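Side-chain contacts in GH5 (Bacteroidetes bacterium AC2a, PDB 4YHE), which acts as a cellulase of glycoside hydrolase family 5, probably an endoglucanase that cuts the beta-glucosidic bonds of cellulose chains: residues Gln137-Ile142 and Asn187-Val192; Ala252-Trp257 and Val264-Gly269. One frame throughout, in Å; residues are numbered along the deposited sequence.

Overall arrangement
Both contacts belong to the same eight-stranded beta/alpha barrel, on opposite sides of the chain's centre; the contact centres lie 39 Å apart, the nearest atoms about 26 Å. Interaction 1 comes first along the chain. It joins helices 129-149 and 181-199, which flank strand 157-160 in sequence and pack as neighbours on the outside of the barrel. Interaction 2 opens only after interaction 1 is complete, in the long connection from strand 236-242 to helix 270-285, where two pieces of one loop fold against each other. The two contacts therefore share the barrel but no helix or strand: one joins successive outer helices, the other lies within the loop that leads into helix 270-285.

Interaction 1 (Gln137-Ile142 and Asn187-Val192); sequences QELTMI and NEWNQV
L139 and T140 on helix 129-149 meet W189 and V192 on helix 181-199, two successive outer helices of the TIM barrel with strand 157-160 between them in sequence. The segments run nearly side by side, their axes 9.8 Å apart at closest approach and crossing at -30°.

L139 comes first and is buried. Its CG stands beside the backbone N (chi1 -79°), and from there the CD1 methyl reaches over one face of the W189 indole. It does not sit above the middle of the ring but toward the rim, 4.0 Å from W189 CG, and the two side chains cross at about a right angle. The indole is held at its NE1 by a hydrogen bond to N132 OD1 and is packed further by L122 and A125 of helix 122-127, so the face that L139 meets is well fixed. Closer to the backbone, L139 CB lies 4.3 Å from V192 CG1.

One residue on, T140 brings an oxygen to the same methyl: its OG1 lies just 3.2 Å from V192 CG1, a snug approach at the point where the two backbones come nearest. V192 directs CG1 there by placing it roughly opposite its own backbone N (chi1 159°). No direct hydrogen bond joins the segments. T140 OG1 bonds back to the carbonyl of K136, one turn earlier, and also accepts from a water at 2.9 Å; that same water gives its other hydrogen to V192 O, with 2.7 Å between the oxygens.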
loop_
_atom_site.group_PDB
_atom_site.type_symbol
_atom_site.label_atom_id
_atom_site.label_comp_id
_atom_site.label_asym_id
_atom_site.label_seq_id
_atom_site.Cartn_x
_atom_site.Cartn_y
_atom_site.Cartn_z
ATOM N N GLN A 137 16.097 1.542 -17.384
ATOM C CA GLN A 137 15.692 2.349 -18.551
ATOM C C GLN A 137 14.167 2.310 -18.729
ATOM O O GLN A 137 13.550 3.351 -18.984
ATOM C CB GLN A 137 16.369 1.833 -19.835
ATOM C CG GLN A 137 17.850 2.167 -19.936
ATOM C CD GLN A 137 18.575 1.484 -21.108
ATOM O OE1 GLN A 137 18.234 0.386 -21.530
ATOM N NE2 GLN A 137 19.612 2.138 -21.606
ATOM N N GLU A 138 13.577 1.114 -18.580
ATOM C CA GLU A 138 12.106 0.942 -18.669
ATOM C C GLU A 138 11.406 1.734 -17.554
ATOM O O GLU A 138 10.452 2.481 -17.819
ATOM C CB GLU A 138 11.716 -0.543 -18.696
ATOM C CG GLU A 138 10.226 -0.796 -18.906
ATOM C CD GLU A 138 9.853 -2.200 -19.379
ATOM O OE1 GLU A 138 10.738 -3.084 -19.625
ATOM O OE2 GLU A 138 8.623 -2.417 -19.544
ATOM N N LEU A 139 11.938 1.638 -16.332
ATOM C CA LEU A 139 11.406 2.394 -15.188
ATOM C C LEU A 139 11.439 3.886 -15.442
ATOM O O LEU A 139 10.473 4.601 -15.170
ATOM C CB LEU A 139 12.180 2.051 -13.883
ATOM C CG LEU A 139 11.824 0.741 -13.155
ATOM C CD1 LEU A 139 12.823 0.466 -12.051
ATOM C CD2 LEU A 139 10.405 0.778 -12.574
ATOM N N THR A 140 12.561 4.365 -15.964
ATOM C CA THR A 140 12.691 5.759 -16.313
ATOM C C THR A 140 11.660 6.189 -17.378
ATOM O O THR A 140 10.962 7.195 -17.209
ATOM C CB THR A 140 14.135 6.083 -16.779
ATOM O OG1 THR A 140 15.067 5.745 -15.728
ATOM C CG2 THR A 140 14.267 7.529 -17.130
ATOM N N MET A 141 11.556 5.434 -18.469
ATOM C CA MET A 141 10.591 5.794 -19.523
ATOM C C MET A 141 9.136 5.781 -19.031
ATOM O O MET A 141 8.315 6.644 -19.406
ATOM C CB MET A 141 10.762 4.841 -20.713
ATOM C CG MET A 141 12.105 4.999 -21.431
ATOM S SD MET A 141 12.386 6.676 -22.071
ATOM C CE MET A 141 13.204 7.582 -20.774
ATOM N N ILE A 142 8.819 4.815 -18.167
ATOM C CA ILE A 142 7.482 4.705 -17.653
ATOM C C ILE A 142 7.151 5.863 -16.733
ATOM O O ILE A 142 6.135 6.558 -16.935
ATOM C CB ILE A 142 7.230 3.342 -16.966
ATOM C CG1 ILE A 142 7.214 2.242 -18.023
ATOM C CG2 ILE A 142 5.903 3.379 -16.205
ATOM C CD1 ILE A 142 7.052 0.859 -17.446
ATOM N N ASN A 187 17.292 -0.273 -3.792
ATOM C CA ASN A 187 17.645 1.111 -3.543
ATOM C C ASN A 187 17.981 1.876 -4.802
ATOM O O ASN A 187 17.513 2.975 -4.973
ATOM C CB ASN A 187 18.749 1.231 -2.499
ATOM C CG ASN A 187 18.243 0.981 -1.089
ATOM O OD1 ASN A 187 17.111 1.324 -0.724
ATOM N ND2 ASN A 187 19.070 0.377 -0.294
ATOM N N GLU A 188 18.741 1.269 -5.712
ATOM C CA GLU A 188 19.004 1.866 -7.007
ATOM C C GLU A 188 17.721 2.112 -7.838
ATOM O O GLU A 188 17.592 3.147 -8.518
ATOM C CB GLU A 188 19.934 0.972 -7.824
ATOM C CG GLU A 188 21.308 0.792 -7.209
ATOM C CD GLU A 188 22.137 -0.261 -7.936
ATOM O OE1 GLU A 188 21.749 -0.691 -9.027
ATOM O OE2 GLU A 188 23.169 -0.671 -7.398
ATOM N N TRP A 189 16.810 1.143 -7.823
ATOM C CA TRP A 189 15.555 1.279 -8.559
ATOM C C TRP A 189 14.768 2.467 -8.024
ATOM O O TRP A 189 14.231 3.248 -8.789
ATOM C CB TRP A 189 14.718 0.026 -8.446
ATOM C CG TRP A 189 15.221 -1.147 -9.292
ATOM C CD1 TRP A 189 16.367 -1.213 -10.037
ATOM C CD2 TRP A 189 14.586 -2.417 -9.413
ATOM N NE1 TRP A 189 16.458 -2.437 -10.649
ATOM C CE2 TRP A 189 15.393 -3.211 -10.271
ATOM C CE3 TRP A 189 13.414 -2.974 -8.875
ATOM C CZ2 TRP A 189 15.050 -4.506 -10.621
ATOM C CZ3 TRP A 189 13.085 -4.289 -9.196
ATOM C CH2 TRP A 189 13.905 -5.040 -10.096
ATOM N N ASN A 190 14.676 2.607 -6.714
ATOM C CA ASN A 190 13.940 3.753 -6.159
ATOM C C ASN A 190 14.598 5.071 -6.562
ATOM O O ASN A 190 13.896 6.049 -6.859
ATOM C CB ASN A 190 13.786 3.700 -4.639
ATOM C CG ASN A 190 12.661 2.770 -4.167
ATOM O OD1 ASN A 190 11.657 2.541 -4.858
ATOM N ND2 ASN A 190 12.844 2.214 -2.974
ATOM N N GLN A 191 15.937 5.113 -6.586
ATOM C CA GLN A 191 16.633 6.340 -7.010
ATOM C C GLN A 191 16.269 6.708 -8.453
ATOM O O GLN A 191 15.943 7.858 -8.751
ATOM C CB GLN A 191 18.148 6.181 -6.877
ATOM C CG GLN A 191 18.960 7.436 -7.162
ATOM C CD GLN A 191 18.696 8.525 -6.164
ATOM O OE1 GLN A 191 19.039 8.396 -4.996
ATOM N NE2 GLN A 191 18.081 9.605 -6.610
ATOM N N VAL A 192 16.333 5.718 -9.329
ATOM C CA VAL A 192 15.985 5.885 -10.739
ATOM C C VAL A 192 14.529 6.369 -10.932
ATOM O O VAL A 192 14.278 7.267 -11.731
ATOM C CB VAL A 192 16.291 4.575 -11.488
ATOM C CG1 VAL A 192 15.521 4.446 -12.790
ATOM C CG2 VAL A 192 17.803 4.489 -11.743
HETATM O O HOH W 1 15.684 7.909 -13.973
#

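Interaction 2 (Ala252-Trp257 and Val264-Gly269)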
loop_
_atom_site.group_PDB
_atom_site.type_symbol
_atom_site.label_atom_id
_atom_site.label_comp_id
_atom_site.label_asym_id
_atom_site.label_seq_id
_atom_site.Cartn_x
_atom_site.Cartn_y
_atom_site.Cartn_z
ATOM N N ALA A 252 -5.915 -16.562 7.942
ATOM C CA ALA A 252 -6.995 -16.902 8.875
ATOM C C ALA A 252 -6.954 -18.344 9.375
ATOM O O ALA A 252 -7.998 -18.966 9.561
ATOM C CB ALA A 252 -8.354 -16.633 8.236
ATOM N N LYS A 253 -5.751 -18.895 9.562
ATOM C CA LYS A 253 -5.631 -20.135 10.269
ATOM C C LYS A 253 -6.107 -19.973 11.703
ATOM O O LYS A 253 -6.667 -20.920 12.291
ATOM C CB LYS A 253 -4.194 -20.597 10.298
ATOM C CG LYS A 253 -3.720 -21.156 8.973
ATOM C CD LYS A 253 -2.259 -21.469 9.067
ATOM C CE LYS A 253 -1.635 -21.683 7.716
ATOM N NZ LYS A 253 -2.129 -22.885 7.041
ATOM N N TYR A 254 -5.848 -18.802 12.272
ATOM C CA TYR A 254 -6.358 -18.446 13.579
ATOM C C TYR A 254 -7.413 -17.348 13.426
ATOM O O TYR A 254 -7.254 -16.438 12.617
ATOM C CB TYR A 254 -5.217 -17.938 14.450
ATOM C CG TYR A 254 -4.116 -18.960 14.670
ATOM C CD1 TYR A 254 -3.072 -19.097 13.748
ATOM C CD2 TYR A 254 -4.133 -19.808 15.774
ATOM C CE1 TYR A 254 -2.057 -20.025 13.935
ATOM C CE2 TYR A 254 -3.124 -20.744 15.978
ATOM C CZ TYR A 254 -2.084 -20.848 15.047
ATOM O OH TYR A 254 -1.096 -21.802 15.219
ATOM N N ASN A 255 -8.452 -17.377 14.257
ATOM C CA ASN A 255 -9.526 -16.424 14.090
ATOM C C ASN A 255 -9.791 -15.514 15.277
ATOM O O ASN A 255 -10.797 -14.827 15.303
ATOM C CB ASN A 255 -10.781 -17.173 13.615
ATOM C CG ASN A 255 -10.658 -17.593 12.169
ATOM O OD1 ASN A 255 -10.680 -16.758 11.277
ATOM N ND2 ASN A 255 -10.427 -18.872 11.941
ATOM N N GLU A 256 -8.862 -15.485 16.218
ATOM C CA GLU A 256 -8.869 -14.503 17.291
ATOM C C GLU A 256 -7.498 -13.816 17.369
ATOM O O GLU A 256 -6.498 -14.329 16.844
ATOM C CB GLU A 256 -9.278 -15.197 18.606
ATOM C CG GLU A 256 -10.707 -15.729 18.585
ATOM C CD GLU A 256 -11.196 -16.380 19.883
ATOM O OE1 GLU A 256 -10.373 -16.808 20.715
ATOM O OE2 GLU A 256 -12.436 -16.475 20.053
ATOM N N TRP A 257 -7.445 -12.656 18.020
ATOM C CA TRP A 257 -6.216 -11.874 18.117
ATOM C C TRP A 257 -6.211 -11.066 19.385
ATOM O O TRP A 257 -7.259 -10.561 19.806
ATOM C CB TRP A 257 -6.074 -10.931 16.906
ATOM C CG TRP A 257 -4.825 -10.098 16.885
ATOM C CD1 TRP A 257 -3.592 -10.469 16.397
ATOM C CD2 TRP A 257 -4.672 -8.755 17.353
ATOM N NE1 TRP A 257 -2.698 -9.450 16.541
ATOM C CE2 TRP A 257 -3.340 -8.374 17.096
ATOM C CE3 TRP A 257 -5.545 -7.819 17.924
ATOM C CZ2 TRP A 257 -2.852 -7.114 17.412
ATOM C CZ3 TRP A 257 -5.052 -6.592 18.250
ATOM C CH2 TRP A 257 -3.719 -6.241 18.009
ATOM N N VAL A 264 -5.389 -17.968 18.870
ATOM C CA VAL A 264 -4.487 -16.889 18.492
ATOM C C VAL A 264 -3.186 -17.408 17.952
ATOM O O VAL A 264 -2.779 -18.505 18.323
ATOM C CB VAL A 264 -4.161 -15.980 19.691
ATOM C CG1 VAL A 264 -5.404 -15.217 20.137
ATOM C CG2 VAL A 264 -3.538 -16.771 20.834
ATOM N N VAL A 265 -2.517 -16.603 17.123
ATOM C CA VAL A 265 -1.133 -16.859 16.734
ATOM C C VAL A 265 -0.290 -16.839 18.014
ATOM O O VAL A 265 -0.296 -15.831 18.756
ATOM C CB VAL A 265 -0.572 -15.820 15.726
ATOM C CG1 VAL A 265 0.923 -16.048 15.493
ATOM C CG2 VAL A 265 -1.324 -15.830 14.395
ATOM N N PRO A 266 0.399 -17.951 18.328
ATOM C CA PRO A 266 1.057 -17.982 19.642
ATOM C C PRO A 266 2.082 -16.896 19.876
ATOM O O PRO A 266 3.005 -16.720 19.103
ATOM C CB PRO A 266 1.719 -19.378 19.674
ATOM C CG PRO A 266 0.803 -20.201 18.864
ATOM C CD PRO A 266 0.433 -19.285 17.701
ATOM N N GLY A 267 1.862 -16.141 20.942
ATOM C CA GLY A 267 2.758 -15.092 21.354
ATOM C C GLY A 267 2.847 -13.872 20.469
ATOM O O GLY A 267 3.773 -13.087 20.633
ATOM N N VAL A 268 1.914 -13.699 19.533
ATOM C CA VAL A 268 1.974 -12.544 18.644
ATOM C C VAL A 268 0.659 -11.761 18.704
ATOM O O VAL A 268 -0.348 -12.158 18.118
ATOM C CB VAL A 268 2.250 -12.936 17.186
ATOM C CG1 VAL A 268 2.455 -11.665 16.369
ATOM C CG2 VAL A 268 3.480 -13.849 17.084
ATOM N N GLY A 269 0.692 -10.640 19.404
ATOM C CA GLY A 269 -0.482 -9.828 19.583
ATOM C C GLY A 269 -0.183 -8.351 19.599
ATOM O O GLY A 269 0.563 -7.874 18.792
HETATM O O HOH W 2 -3.757 -14.061 16.647
HETATM O O HOH W 3 0.168 -8.756 16.243
#
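Y254 lays its ring flat beneath the backbone of V265. The CA of V265 stands 4.1 Å from the centroid of the Y254 ring and only 6° off its normal, a CH-pi contact over the face, with the amide N of V265 above the same face but nearer the rim. The Y254 and V265 side chains cross at about a right angle, with V265 CG2 3.8 Å from Y254 CD1. On the same side of the ring, but toward CD2, the V264 carbonyl approaches obliquely, its O 3.2 Å from Y254 CD2, while P266 CD comes in at the phenol end, 3.9 Å from Y254 OH. A serine in place of Y254 would probably leave a gap beneath V264-P266 and deprive V265 CA of its aromatic seat.

This is the long beta-alpha connection of the barrel between strand 236-242 and helix 270-285. V265 to V268 form a type II turn, with G267 at positive phi (69°), and G269 is the N-cap residue of helix 270-285.

V264 turns its CG1 to the opposing backbone, 3.6 Å from E256 O. That carbonyl also accepts from a water, which in turn takes the V265 amide at 2.9 Å from V265 N. The E256 carboxylate is turned elsewhere, gripped through OE1 by the backbone N of K262 and of D263.

W257 swings CG anti to its backbone N (chi1 -179°), which carries the indole across to the end of the turn. There the ring meets G269 obliquely, W257 CZ2 being 3.7 Å from G269 C, while Y313 packs edge-to-face on the same indole. At the ring's edge a water lies in plane, 3.0 Å from W257 NE1, and donates onward to G269 O.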